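Local structure of antifreeze protein type II (Clupea harengus, 2PY2) at residues Phe18-Ala28 against Ile60-Asp68. The protein probably binds to ice crystals and checks their growth in a calcium-dependent manner, using a C-type lectin fold. Residues are numbered along the deposited sequence; the frame is centred on the assembly and turned at random.
Sequences FNPLQLHWADA and IPSWIGGTD
In this C-type lectin fold, the first turn of helix 25-33 packs on strand 62-64 of the mixed sheet through a T-shaped pair of tryptophans, W25 and W63. The five-membered ring of W25 turns its edge to the face of the W63 benzene ring, with the planes at 84° and W25 CD1 3.6 Å from W63 CE3. W25 CB lies over the same six-membered ring in a CH-pi contact, 4.2 Å from its centroid. With CG of W25 anti to the backbone N (chi1 -166°), the indole reaches along the strand, where NE1 donates to the carbonyl of I64; the bond from W25 NE1 to I64 O is 3.0 Å long, with an N-H...O angle of 153°. This bond helps to fix the rotation of the indole, and T67 CG2 packs against the rim of the ring system, 3.6 Å from W25 CZ2. W63 NE1 makes weak hydrogen bonds to L23 O, which lies at the edge of its ring, and to H119 O, while H121 adds a second edge-to-face partner. At the far end of the contact, S62 OG donates to I60 O and meets the edge of the F18 ring in its plane, 3.4 Å from F18 CE1, while I60 CD1 touches F18 CZ at 4.1 Å.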
loop_
_atom_site.group_PDB
_atom_site.type_symbol
_atom_site.label_atom_id
_atom_site.label_comp_id
_atom_site.label_asym_id
_atom_site.label_seq_id
_atom_site.Cartn_x
_atom_site.Cartn_y
_atom_site.Cartn_z
ATOM N N PHE A 18 9.137 0.758 5.054
ATOM C CA PHE A 18 9.255 0.983 3.624
ATOM C C PHE A 18 10.257 -0.046 3.120
ATOM O O PHE A 18 11.393 -0.107 3.604
ATOM C CB PHE A 18 9.777 2.398 3.330
ATOM C CG PHE A 18 10.062 2.655 1.869
ATOM C CD1 PHE A 18 9.024 2.734 0.940
ATOM C CD2 PHE A 18 11.366 2.823 1.421
ATOM C CE1 PHE A 18 9.286 2.980 -0.414
ATOM C CE2 PHE A 18 11.641 3.072 0.067
ATOM C CZ PHE A 18 10.598 3.150 -0.852
ATOM N N ASN A 19 9.821 -0.876 2.179
ATOM C CA ASN A 19 10.683 -1.893 1.587
ATOM C C ASN A 19 11.074 -1.361 0.211
ATOM O O ASN A 19 10.256 -1.331 -0.703
ATOM C CB ASN A 19 9.912 -3.212 1.462
ATOM C CG ASN A 19 10.737 -4.318 0.849
ATOM O OD1 ASN A 19 11.930 -4.160 0.608
ATOM N ND2 ASN A 19 10.098 -5.457 0.592
ATOM N N PRO A 20 12.334 -0.921 0.043
ATOM C CA PRO A 20 12.750 -0.395 -1.259
ATOM C C PRO A 20 12.919 -1.429 -2.371
ATOM O O PRO A 20 12.972 -1.072 -3.544
ATOM C CB PRO A 20 14.053 0.334 -0.933
ATOM C CG PRO A 20 14.629 -0.518 0.156
ATOM C CD PRO A 20 13.428 -0.812 1.030
ATOM N N LEU A 21 12.985 -2.704 -2.008
ATOM C CA LEU A 21 13.154 -3.761 -2.999
ATOM C C LEU A 21 12.026 -3.749 -4.034
ATOM O O LEU A 21 10.858 -3.664 -3.671
ATOM C CB LEU A 21 13.205 -5.111 -2.290
ATOM C CG LEU A 21 13.499 -6.356 -3.125
ATOM C CD1 LEU A 21 14.745 -6.149 -3.977
ATOM C CD2 LEU A 21 13.680 -7.541 -2.169
ATOM N N GLN A 22 12.389 -3.821 -5.314
ATOM C CA GLN A 22 11.427 -3.835 -6.425
ATOM C C GLN A 22 10.834 -5.237 -6.573
ATOM O O GLN A 22 11.518 -6.164 -6.996
ATOM C CB GLN A 22 12.130 -3.437 -7.724
ATOM C CG GLN A 22 12.683 -2.025 -7.710
ATOM C CD GLN A 22 11.588 -0.990 -7.732
ATOM O OE1 GLN A 22 10.973 -0.739 -8.772
ATOM N NE2 GLN A 22 11.322 -0.388 -6.580
ATOM N N LEU A 23 9.554 -5.381 -6.241
ATOM C CA LEU A 23 8.886 -6.679 -6.298
ATOM C C LEU A 23 7.472 -6.560 -6.837
ATOM O O LEU A 23 6.847 -5.503 -6.691
ATOM C CB LEU A 23 8.780 -7.251 -4.889
ATOM C CG LEU A 23 10.074 -7.444 -4.104
ATOM C CD1 LEU A 23 9.758 -7.632 -2.627
ATOM C CD2 LEU A 23 10.809 -8.648 -4.664
ATOM N N HIS A 24 6.946 -7.628 -7.440
ATOM C CA HIS A 24 5.562 -7.522 -7.877
ATOM C C HIS A 24 4.705 -7.617 -6.617
ATOM O O HIS A 24 5.201 -7.966 -5.549
ATOM C CB HIS A 24 5.162 -8.556 -8.968
ATOM C CG HIS A 24 5.354 -9.999 -8.612
ATOM N ND1 HIS A 24 4.936 -10.545 -7.418
ATOM C CD2 HIS A 24 5.785 -11.038 -9.368
ATOM C CE1 HIS A 24 5.094 -11.857 -7.457
ATOM N NE2 HIS A 24 5.607 -12.182 -8.630
ATOM N N TRP A 25 3.424 -7.291 -6.730
ATOM C CA TRP A 25 2.546 -7.258 -5.565
ATOM C C TRP A 25 2.560 -8.489 -4.671
ATOM O O TRP A 25 2.659 -8.374 -3.446
ATOM C CB TRP A 25 1.113 -6.943 -6.005
ATOM C CG TRP A 25 0.213 -6.556 -4.860
ATOM C CD1 TRP A 25 -0.076 -5.283 -4.427
ATOM C CD2 TRP A 25 -0.502 -7.445 -4.001
ATOM N NE1 TRP A 25 -0.942 -5.339 -3.351
ATOM C CE2 TRP A 25 -1.213 -6.652 -3.071
ATOM C CE3 TRP A 25 -0.612 -8.844 -3.924
ATOM C CZ2 TRP A 25 -2.027 -7.214 -2.074
ATOM C CZ3 TRP A 25 -1.419 -9.397 -2.934
ATOM C CH2 TRP A 25 -2.113 -8.584 -2.026
ATOM N N ALA A 26 2.456 -9.668 -5.275
ATOM C CA ALA A 26 2.453 -10.913 -4.516
ATOM C C ALA A 26 3.755 -11.124 -3.743
ATOM O O ALA A 26 3.719 -11.514 -2.573
ATOM C CB ALA A 26 2.187 -12.099 -5.453
ATOM N N ASP A 27 4.895 -10.875 -4.385
ATOM C CA ASP A 27 6.189 -11.023 -3.708
ATOM C C ASP A 27 6.320 -9.991 -2.583
ATOM O O ASP A 27 6.898 -10.274 -1.537
ATOM C CB ASP A 27 7.356 -10.869 -4.696
ATOM C CG ASP A 27 7.640 -12.146 -5.483
ATOM O OD1 ASP A 27 7.077 -13.208 -5.132
ATOM O OD2 ASP A 27 8.438 -12.096 -6.449
ATOM N N ALA A 28 5.782 -8.792 -2.806
ATOM C CA ALA A 28 5.814 -7.736 -1.794
ATOM C C ALA A 28 5.021 -8.174 -0.558
ATOM O O ALA A 28 5.449 -7.975 0.581
ATOM C CB ALA A 28 5.218 -6.450 -2.365
ATOM N N ILE A 60 8.486 7.906 -3.589
ATOM C CA ILE A 60 8.586 6.767 -4.490
ATOM C C ILE A 60 7.321 5.920 -4.590
ATOM O O ILE A 60 6.766 5.503 -3.567
ATOM C CB ILE A 60 9.765 5.868 -4.051
ATOM C CG1 ILE A 60 11.061 6.682 -4.065
ATOM C CG2 ILE A 60 9.913 4.676 -4.988
ATOM C CD1 ILE A 60 12.211 6.027 -3.319
ATOM N N PRO A 61 6.844 5.672 -5.825
ATOM C CA PRO A 61 5.642 4.860 -6.093
ATOM C C PRO A 61 5.795 3.535 -5.346
ATOM O O PRO A 61 6.823 2.860 -5.468
ATOM C CB PRO A 61 5.685 4.684 -7.601
ATOM C CG PRO A 61 6.251 5.992 -8.060
ATOM C CD PRO A 61 7.395 6.213 -7.082
ATOM N N SER A 62 4.771 3.155 -4.589
ATOM C CA SER A 62 4.849 1.950 -3.773
ATOM C C SER A 62 3.550 1.139 -3.707
ATOM O O SER A 62 2.458 1.688 -3.773
ATOM C CB SER A 62 5.230 2.342 -2.342
ATOM O OG SER A 62 6.453 3.065 -2.293
ATOM N N TRP A 63 3.692 -0.176 -3.577
ATOM C CA TRP A 63 2.538 -1.061 -3.437
ATOM C C TRP A 63 1.978 -0.934 -2.021
ATOM O O TRP A 63 2.740 -0.805 -1.059
ATOM C CB TRP A 63 2.963 -2.526 -3.586
ATOM C CG TRP A 63 3.227 -2.992 -4.957
ATOM C CD1 TRP A 63 4.342 -3.641 -5.400
ATOM C CD2 TRP A 63 2.329 -2.929 -6.061
ATOM N NE1 TRP A 63 4.193 -3.984 -6.717
ATOM C CE2 TRP A 63 2.964 -3.564 -7.148
ATOM C CE3 TRP A 63 1.045 -2.401 -6.238
ATOM C CZ2 TRP A 63 2.357 -3.689 -8.399
ATOM C CZ3 TRP A 63 0.441 -2.525 -7.485
ATOM C CH2 TRP A 63 1.100 -3.165 -8.546
ATOM N N ILE A 64 0.654 -0.963 -1.903
ATOM C CA ILE A 64 0.009 -1.002 -0.608
ATOM C C ILE A 64 -0.916 -2.227 -0.681
ATOM O O ILE A 64 -1.104 -2.796 -1.755
ATOM C CB ILE A 64 -0.736 0.309 -0.221
ATOM C CG1 ILE A 64 -1.664 0.788 -1.324
ATOM C CG2 ILE A 64 0.299 1.367 0.156
ATOM C CD1 ILE A 64 -2.459 2.031 -0.894
ATOM N N GLY A 65 -1.483 -2.631 0.447
ATOM C CA GLY A 65 -2.260 -3.862 0.474
ATOM C C GLY A 65 -3.697 -3.958 0.028
ATOM O O GLY A 65 -4.434 -4.790 0.564
ATOM N N GLY A 66 -4.098 -3.156 -0.950
ATOM C CA GLY A 66 -5.480 -3.206 -1.394
ATOM C C GLY A 66 -5.646 -3.698 -2.812
ATOM O O GLY A 66 -4.789 -3.461 -3.659
ATOM N N THR A 67 -6.738 -4.415 -3.070
ATOM C CA THR A 67 -7.014 -4.915 -4.412
ATOM C C THR A 67 -8.499 -5.216 -4.579
ATOM O O THR A 67 -9.216 -5.375 -3.593
ATOM C CB THR A 67 -6.241 -6.237 -4.739
ATOM O OG1 THR A 67 -7.056 -7.362 -4.393
ATOM C CG2 THR A 67 -4.925 -6.331 -3.967
ATOM N N ASP A 68 -8.957 -5.259 -5.832
ATOM C CA ASP A 68 -10.341 -5.630 -6.141
ATOM C C ASP A 68 -10.189 -6.719 -7.212
ATOM O O ASP A 68 -10.932 -6.774 -8.188
ATOM C CB ASP A 68 -11.165 -4.415 -6.651
ATOM C CG ASP A 68 -10.812 -3.984 -8.072
ATOM O OD1 ASP A 68 -9.641 -4.109 -8.488
ATOM O OD2 ASP A 68 -11.727 -3.490 -8.781
#